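Local coordinates for protein glutathione S-transferase (PDB 3NIV) that probably isomerises maleylacetoacetate with the help of glutathione, as a zeta-class member of the glutathione S-transferase superfamily, at residues 141-146 / 186-191; 157-162 / 192-197. All coordinates share one frame; numbering follows the deposited sequence.

Contact 1 (141-146 / 186-191)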
ATOM      1  N   GLY A 141      10.948  -1.184  -9.351  1.00 26.11           N
ATOM      2  CA  GLY A 141       9.654  -0.530  -9.400  1.00 26.49           C
ATOM      3  C   GLY A 141       9.325   0.133 -10.724  1.00 28.96           C
ATOM      4  O   GLY A 141       8.195   0.067 -11.201  1.00 27.52           O
ATOM      5  N   PHE A 142      10.307   0.777 -11.335  1.00 29.66           N
ATOM      6  CA  PHE A 142      10.051   1.416 -12.622  1.00 29.53           C
ATOM      7  C   PHE A 142       9.967   0.397 -13.763  1.00 29.95           C
ATOM      8  O   PHE A 142       9.185   0.569 -14.691  1.00 29.17           O
ATOM      9  CB  PHE A 142      11.072   2.516 -12.901  1.00 27.38           C
ATOM     10  CG  PHE A 142      10.867   3.748 -12.064  1.00 27.99           C
ATOM     11  CD1 PHE A 142       9.594   4.168 -11.730  1.00 29.44           C
ATOM     12  CD2 PHE A 142      11.945   4.494 -11.619  1.00 29.51           C
ATOM     13  CE1 PHE A 142       9.398   5.318 -10.955  1.00 30.41           C
ATOM     14  CE2 PHE A 142      11.752   5.643 -10.848  1.00 27.57           C
ATOM     15  CZ  PHE A 142      10.479   6.052 -10.518  1.00 25.47           C
ATOM     16  N   ASP A 143      10.760  -0.667 -13.682  1.00 30.05           N
ATOM     17  CA  ASP A 143      10.639  -1.755 -14.636  1.00 30.18           C
ATOM     18  C   ASP A 143       9.187  -2.216 -14.641  1.00 33.51           C
ATOM     19  O   ASP A 143       8.534  -2.252 -15.687  1.00 34.90           O
ATOM     20  CB  ASP A 143      11.536  -2.930 -14.248  1.00 31.67           C
ATOM     21  CG  ASP A 143      13.001  -2.691 -14.574  1.00 35.42           C
ATOM     22  OD1 ASP A 143      13.328  -1.613 -15.113  1.00 37.36           O
ATOM     23  OD2 ASP A 143      13.830  -3.590 -14.289  1.00 38.21           O
ATOM     24  N   ALA A 144       8.676  -2.566 -13.464  1.00 30.58           N
ATOM     25  CA  ALA A 144       7.339  -3.141 -13.381  1.00 31.59           C
ATOM     26  C   ALA A 144       6.304  -2.134 -13.854  1.00 34.00           C
ATOM     27  O   ALA A 144       5.381  -2.470 -14.591  1.00 35.85           O
ATOM     28  CB  ALA A 144       7.037  -3.608 -11.967  1.00 26.72           C
ATOM     29  N   PHE A 145       6.472  -0.888 -13.441  1.00 32.60           N
ATOM     30  CA  PHE A 145       5.523   0.151 -13.808  1.00 31.12           C
ATOM     31  C   PHE A 145       5.476   0.427 -15.320  1.00 32.33           C
ATOM     32  O   PHE A 145       4.406   0.601 -15.895  1.00 34.49           O
ATOM     33  CB  PHE A 145       5.858   1.426 -13.047  1.00 27.63           C
ATOM     34  CG  PHE A 145       4.729   2.399 -12.967  1.00 23.40           C
ATOM     35  CD1 PHE A 145       4.440   3.233 -14.035  1.00 27.32           C
ATOM     36  CD2 PHE A 145       3.971   2.497 -11.822  1.00 22.83           C
ATOM     37  CE1 PHE A 145       3.398   4.141 -13.959  1.00 23.73           C
ATOM     38  CE2 PHE A 145       2.936   3.395 -11.734  1.00 22.83           C
ATOM     39  CZ  PHE A 145       2.651   4.225 -12.810  1.00 24.37           C
ATOM     40  N   GLU A 146       6.637   0.476 -15.959  1.00 33.84           N
ATOM     41  CA  GLU A 146       6.703   0.819 -17.372  1.00 33.28           C
ATOM     42  C   GLU A 146       6.173  -0.351 -18.180  1.00 38.64           C
ATOM     43  O   GLU A 146       5.571  -0.183 -19.245  1.00 39.78           O
ATOM     44  CB  GLU A 146       8.130   1.152 -17.782  1.00 33.49           C
ATOM     45  CG  GLU A 146       8.283   1.521 -19.257  1.00 35.92           C
ATOM     46  CD  GLU A 146       8.276   3.021 -19.527  1.00 36.06           C
ATOM     47  OE1 GLU A 146       7.995   3.812 -18.602  1.00 31.88           O
ATOM     48  OE2 GLU A 146       8.564   3.405 -20.689  1.00 42.05           O
ATOM     49  N   ALA A 186      16.609   6.914 -18.203  1.00 35.15           N
ATOM     50  CA  ALA A 186      16.672   6.582 -19.633  1.00 35.57           C
ATOM     51  C   ALA A 186      15.814   5.375 -20.043  1.00 36.06           C
ATOM     52  O   ALA A 186      15.227   5.351 -21.124  1.00 37.01           O
ATOM     53  CB  ALA A 186      18.118   6.369 -20.054  1.00 36.53           C
ATOM     54  N   SER A 187      15.747   4.379 -19.172  1.00 34.82           N
ATOM     55  CA  SER A 187      15.090   3.115 -19.484  1.00 32.80           C
ATOM     56  C   SER A 187      13.560   3.207 -19.536  1.00 35.11           C
ATOM     57  O   SER A 187      12.890   2.266 -19.971  1.00 32.65           O
ATOM     58  CB  SER A 187      15.518   2.065 -18.455  1.00 37.57           C
ATOM     59  OG  SER A 187      14.880   0.818 -18.669  1.00 43.05           O
ATOM     60  N   TYR A 188      13.015   4.348 -19.124  1.00 33.09           N
ATOM     61  CA  TYR A 188      11.579   4.474 -18.914  1.00 33.14           C
ATOM     62  C   TYR A 188      10.923   5.615 -19.696  1.00 36.33           C
ATOM     63  O   TYR A 188      10.429   6.576 -19.099  1.00 35.36           O
ATOM     64  CB  TYR A 188      11.313   4.637 -17.421  1.00 32.09           C
ATOM     65  CG  TYR A 188      12.089   3.643 -16.594  1.00 32.71           C
ATOM     66  CD1 TYR A 188      11.784   2.295 -16.646  1.00 29.43           C
ATOM     67  CD2 TYR A 188      13.142   4.049 -15.777  1.00 32.61           C
ATOM     68  CE1 TYR A 188      12.490   1.375 -15.906  1.00 33.14           C
ATOM     69  CE2 TYR A 188      13.851   3.137 -15.023  1.00 29.01           C
ATOM     70  CZ  TYR A 188      13.518   1.799 -15.092  1.00 31.75           C
ATOM     71  OH  TYR A 188      14.218   0.869 -14.367  1.00 32.40           O
ATOM     72  N   PRO A 189      10.894   5.495 -21.034  1.00 35.64           N
ATOM     73  CA  PRO A 189      10.407   6.548 -21.935  1.00 34.23           C
ATOM     74  C   PRO A 189       8.962   6.974 -21.659  1.00 33.48           C
ATOM     75  O   PRO A 189       8.686   8.173 -21.590  1.00 30.60           O
ATOM     76  CB  PRO A 189      10.489   5.894 -23.318  1.00 36.30           C
ATOM     77  CG  PRO A 189      11.401   4.731 -23.158  1.00 34.74           C
ATOM     78  CD  PRO A 189      11.290   4.276 -21.762  1.00 34.83           C
ATOM     79  N   ILE A 190       8.054   6.010 -21.513  1.00 33.86           N
ATOM     80  CA  ILE A 190       6.647   6.345 -21.313  1.00 33.37           C
ATOM     81  C   ILE A 190       6.486   7.102 -20.012  1.00 31.10           C
ATOM     82  O   ILE A 190       5.753   8.093 -19.932  1.00 31.12           O
ATOM     83  CB  ILE A 190       5.742   5.108 -21.274  1.00 34.70           C
ATOM     84  CG1 ILE A 190       5.936   4.239 -22.515  1.00 33.66           C
ATOM     85  CG2 ILE A 190       4.287   5.528 -21.135  1.00 30.56           C
ATOM     86  CD1 ILE A 190       4.992   3.037 -22.557  1.00 30.90           C
ATOM     87  N   ILE A 191       7.188   6.626 -18.992  1.00 30.01           N
ATOM     88  CA  ILE A 191       7.181   7.283 -17.694  1.00 33.24           C
ATOM     89  C   ILE A 191       7.765   8.688 -17.784  1.00 29.86           C
ATOM     90  O   ILE A 191       7.192   9.651 -17.266  1.00 27.99           O
ATOM     91  CB  ILE A 191       7.967   6.466 -16.652  1.00 33.58           C
ATOM     92  CG1 ILE A 191       7.051   5.388 -16.051  1.00 30.47           C
ATOM     93  CG2 ILE A 191       8.518   7.386 -15.576  1.00 24.74           C
ATOM     94  CD1 ILE A 191       7.784   4.251 -15.328  1.00 30.43           C
TER
HETATM   95  O   HOH W   1      15.257  -1.644 -16.978  1.00 44.39           O

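Contact 2 (157-162 / 192-197)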
ATOM      1  N   PRO A 157       0.165  11.962 -22.579  1.00 40.33           N
ATOM      2  CA  PRO A 157       1.096  11.339 -21.629  1.00 38.41           C
ATOM      3  C   PRO A 157       0.543  11.297 -20.195  1.00 37.28           C
ATOM      4  O   PRO A 157       1.007  12.009 -19.302  1.00 37.65           O
ATOM      5  CB  PRO A 157       2.343  12.228 -21.718  1.00 37.43           C
ATOM      6  CG  PRO A 157       2.171  13.015 -22.980  1.00 36.31           C
ATOM      7  CD  PRO A 157       0.703  13.223 -23.104  1.00 37.30           C
ATOM      8  N   VAL A 158      -0.474  10.464 -20.013  1.00 36.23           N
ATOM      9  CA  VAL A 158      -0.967  10.055 -18.709  1.00 33.39           C
ATOM     10  C   VAL A 158      -0.901   8.535 -18.698  1.00 32.86           C
ATOM     11  O   VAL A 158      -0.614   7.917 -19.732  1.00 28.04           O
ATOM     12  CB  VAL A 158      -2.409  10.501 -18.489  1.00 35.80           C
ATOM     13  CG1 VAL A 158      -2.483  12.025 -18.470  1.00 40.11           C
ATOM     14  CG2 VAL A 158      -3.309   9.924 -19.580  1.00 33.84           C
ATOM     15  N   CYS A 159      -1.153   7.934 -17.538  1.00 29.97           N
ATOM     16  CA  CYS A 159      -0.976   6.498 -17.381  1.00 28.08           C
ATOM     17  C   CYS A 159      -1.924   5.721 -18.286  1.00 27.77           C
ATOM     18  O   CYS A 159      -1.545   4.726 -18.918  1.00 23.27           O
ATOM     19  CB  CYS A 159      -1.142   6.095 -15.904  1.00 26.17           C
ATOM     20  SG  CYS A 159       0.345   6.434 -14.878  1.00 31.68           S
ATOM     21  N   PHE A 160      -3.160   6.200 -18.357  1.00 31.05           N
ATOM     22  CA  PHE A 160      -4.197   5.523 -19.111  1.00 31.24           C
ATOM     23  C   PHE A 160      -5.291   6.482 -19.559  1.00 32.58           C
ATOM     24  O   PHE A 160      -5.816   7.250 -18.761  1.00 34.17           O
ATOM     25  CB  PHE A 160      -4.828   4.420 -18.257  1.00 29.65           C
ATOM     26  CG  PHE A 160      -6.126   3.910 -18.805  1.00 29.86           C
ATOM     27  CD1 PHE A 160      -6.136   2.977 -19.825  1.00 31.43           C
ATOM     28  CD2 PHE A 160      -7.330   4.396 -18.333  1.00 28.41           C
ATOM     29  CE1 PHE A 160      -7.328   2.522 -20.350  1.00 33.61           C
ATOM     30  CE2 PHE A 160      -8.516   3.950 -18.852  1.00 33.86           C
ATOM     31  CZ  PHE A 160      -8.519   3.003 -19.858  1.00 35.58           C
ATOM     32  N   GLY A 161      -5.655   6.422 -20.832  1.00 32.65           N
ATOM     33  CA  GLY A 161      -6.802   7.172 -21.295  1.00 34.04           C
ATOM     34  C   GLY A 161      -6.477   8.604 -21.646  1.00 38.68           C
ATOM     35  O   GLY A 161      -5.467   8.875 -22.278  1.00 36.24           O
ATOM     36  N   SER A 162      -7.338   9.522 -21.222  1.00 45.31           N
ATOM     37  CA  SER A 162      -7.243  10.916 -21.639  1.00 46.61           C
ATOM     38  C   SER A 162      -7.390  11.846 -20.440  1.00 49.78           C
ATOM     39  O   SER A 162      -7.471  13.068 -20.587  1.00 49.56           O
ATOM     40  CB  SER A 162      -8.325  11.228 -22.679  1.00 47.19           C
ATOM     41  OG  SER A 162      -8.448  10.170 -23.620  1.00 48.14           O
ATOM     42  N   ASN A 192       8.912   8.794 -18.441  1.00 30.32           N
ATOM     43  CA  ASN A 192       9.548  10.088 -18.658  1.00 34.35           C
ATOM     44  C   ASN A 192       8.608  11.075 -19.362  1.00 33.41           C
ATOM     45  O   ASN A 192       8.580  12.255 -19.016  1.00 34.52           O
ATOM     46  CB  ASN A 192      10.882   9.927 -19.408  1.00 30.95           C
ATOM     47  CG  ASN A 192      11.950   9.264 -18.548  1.00 33.62           C
ATOM     48  OD1 ASN A 192      11.856   9.284 -17.319  1.00 35.26           O
ATOM     49  ND2 ASN A 192      12.963   8.676 -19.181  1.00 28.96           N
ATOM     50  N   GLU A 193       7.825  10.581 -20.322  1.00 33.67           N
ATOM     51  CA  GLU A 193       6.845  11.413 -21.022  1.00 33.76           C
ATOM     52  C   GLU A 193       5.718  11.858 -20.111  1.00 35.26           C
ATOM     53  O   GLU A 193       5.351  13.038 -20.113  1.00 37.28           O
ATOM     54  CB  GLU A 193       6.225  10.658 -22.191  1.00 36.11           C
ATOM     55  CG  GLU A 193       7.179  10.271 -23.282  1.00 39.05           C
ATOM     56  CD  GLU A 193       6.550   9.298 -24.262  1.00 51.65           C
ATOM     57  OE1 GLU A 193       5.422   8.818 -23.991  1.00 50.53           O
ATOM     58  OE2 GLU A 193       7.185   9.009 -25.302  1.00 60.74           O
ATOM     59  N   ILE A 194       5.151  10.908 -19.363  1.00 31.67           N
ATOM     60  CA  ILE A 194       4.019  11.187 -18.481  1.00 30.77           C
ATOM     61  C   ILE A 194       4.399  12.203 -17.424  1.00 31.63           C
ATOM     62  O   ILE A 194       3.676  13.172 -17.186  1.00 30.11           O
ATOM     63  CB  ILE A 194       3.542   9.910 -17.745  1.00 32.67           C
ATOM     64  CG1 ILE A 194       2.981   8.893 -18.737  1.00 31.73           C
ATOM     65  CG2 ILE A 194       2.498  10.255 -16.703  1.00 27.81           C
ATOM     66  CD1 ILE A 194       2.721   7.516 -18.136  1.00 29.88           C
ATOM     67  N   ASN A 195       5.541  11.968 -16.780  1.00 33.96           N
ATOM     68  CA  ASN A 195       6.066  12.901 -15.789  1.00 32.58           C
ATOM     69  C   ASN A 195       6.221  14.305 -16.361  1.00 33.92           C
ATOM     70  O   ASN A 195       5.792  15.288 -15.754  1.00 34.60           O
ATOM     71  CB  ASN A 195       7.413  12.427 -15.248  1.00 31.17           C
ATOM     72  CG  ASN A 195       7.981  13.378 -14.208  1.00 31.83           C
ATOM     73  OD1 ASN A 195       7.344  13.650 -13.192  1.00 32.93           O
ATOM     74  ND2 ASN A 195       9.172  13.894 -14.464  1.00 30.99           N
ATOM     75  N   GLU A 196       6.845  14.392 -17.530  1.00 33.47           N
ATOM     76  CA  GLU A 196       7.001  15.677 -18.208  1.00 37.42           C
ATOM     77  C   GLU A 196       5.645  16.329 -18.419  1.00 36.75           C
ATOM     78  O   GLU A 196       5.413  17.466 -18.008  1.00 36.44           O
ATOM     79  CB  GLU A 196       7.685  15.506 -19.560  1.00 38.82           C
ATOM     80  CG  GLU A 196       9.171  15.770 -19.563  1.00 44.06           C
ATOM     81  CD  GLU A 196       9.658  16.257 -20.927  1.00 51.29           C
ATOM     82  OE1 GLU A 196       8.808  16.377 -21.842  1.00 45.48           O
ATOM     83  OE2 GLU A 196      10.876  16.515 -21.082  1.00 46.37           O
ATOM     84  N   TYR A 197       4.746  15.603 -19.067  1.00 35.05           N
ATOM     85  CA  TYR A 197       3.406  16.132 -19.265  1.00 35.89           C
ATOM     86  C   TYR A 197       2.800  16.632 -17.954  1.00 36.78           C
ATOM     87  O   TYR A 197       2.575  17.832 -17.788  1.00 38.62           O
ATOM     88  CB  TYR A 197       2.486  15.108 -19.918  1.00 36.06           C
ATOM     89  CG  TYR A 197       1.064  15.591 -19.978  1.00 38.15           C
ATOM     90  CD1 TYR A 197       0.665  16.499 -20.941  1.00 37.79           C
ATOM     91  CD2 TYR A 197       0.126  15.167 -19.046  1.00 38.39           C
ATOM     92  CE1 TYR A 197      -0.632  16.959 -20.992  1.00 40.48           C
ATOM     93  CE2 TYR A 197      -1.172  15.625 -19.087  1.00 38.24           C
ATOM     94  CZ  TYR A 197      -1.549  16.517 -20.066  1.00 42.38           C
ATOM     95  OH  TYR A 197      -2.846  16.973 -20.118  1.00 44.80           O
TER

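Contact 1 (141-146 / 186-191)
In the all-helical C-terminal domain of this glutathione transferase, the carboxylate of E146, on helix 127-149, grips the first turn of helix 189-198. Each of its oxygens takes one backbone N-H through its syn lone pair: OE2 accepts from I190 N (2.8 Å, 150° at the hydrogen) and OE1 from I191 N (3.0 Å, 146°). The paired bonds fix the rotation of the carboxylate and satisfy two amides at a helix start, where no earlier turn supplies carbonyls; the negative charge probably also suits that end of the helix dipole. E146 leaves its own helix with CG anti to the backbone N, and a bend at chi2 (96°) brings CD across toward the neighbour. P189 fits the first helical position because it has no N-H to satisfy, and its CD lies 3.1 Å from E146 OE2.

Y188, the N-cap residue, carries the second half of the joint. Its ring is sandwiched: F142 CB stands over the centre of one face, 3.4 Å from the centroid in a CH-pi contact, while S187 CB lies over the opposite face. The F142 side chain also touches Q174, V175 and A178 of helix 166-180, and its ring plane is oblique to that of the tyrosine. Deeper in, I191 presents CD1 to both phenylalanines, coming 3.7 Å from F145 CD1, and its long branched chain suits this buried seam between helices.

Toward the partly exposed side the contact turns polar. Y188 OH donates to D143 OD1 over 2.7 Å, reaching it from above the carboxylate plane, and a water that donates to the same OD1 at 2.7 Å also hydrogen-bonds S187 OG at 3.0 Å.

Contact 2 (157-162 / 192-197)
The carbonyl oxygen of P157 receives a CA-H...O contact from I194 CA at 3.2 Å (148° at the hydrogen), while Y197 CD2 lies beside it at 3.3 Å. No conventional hydrogen bond joins the two segments, and P157 could offer no N-H for one. Its ring instead presses on the tyrosine: P157 CB meets Y197 CB at 3.4 Å, and CD sits off-centre above the aromatic ring. Y197 reaches out with CG anti to the backbone N (chi1 173°), its side chain crossing the proline at about a right angle. Here a loop of the GST C-terminal domain, on its way from helix 127-149 to helix 166-180, lies against the flank of helix 189-198. V158 runs alongside Y197, pointing the same way, with CG1 3.9 Å from Y197 CE2; R154 hydrogen-bonds the carbonyl oxygens of both V158 and C159, tying the two successive peptides to one side chain. Small and weakly polar, C159 suits a buried site near helix 127-149. The end of the I194 side chain packs against the loop backbone, CD1 lying 3.7 Å from V158 O and 4.2 Å from C159 SG.

In the fold
From the N terminus the chain passes through the thioredoxin-like domain and into the helices of the C-terminal domain before either contact begins. Helix 127-149 supplies 141-146, the following loop 157-162, and after helix 166-180 the chain returns as 186-191 and then 192-197. Contact 1 closes a loop of 39 residues and contact 2 one of 29; because the segments alternate, the loops cross instead of nesting. Successive parts of helix 189-198 thus bind first the helix and then the loop that precede helix 166-180. The contacts meet where F145 CZ packs 3.8 Å from C159 SG, and L149 touches I190 and I191 of one and C159 and I194 of the other.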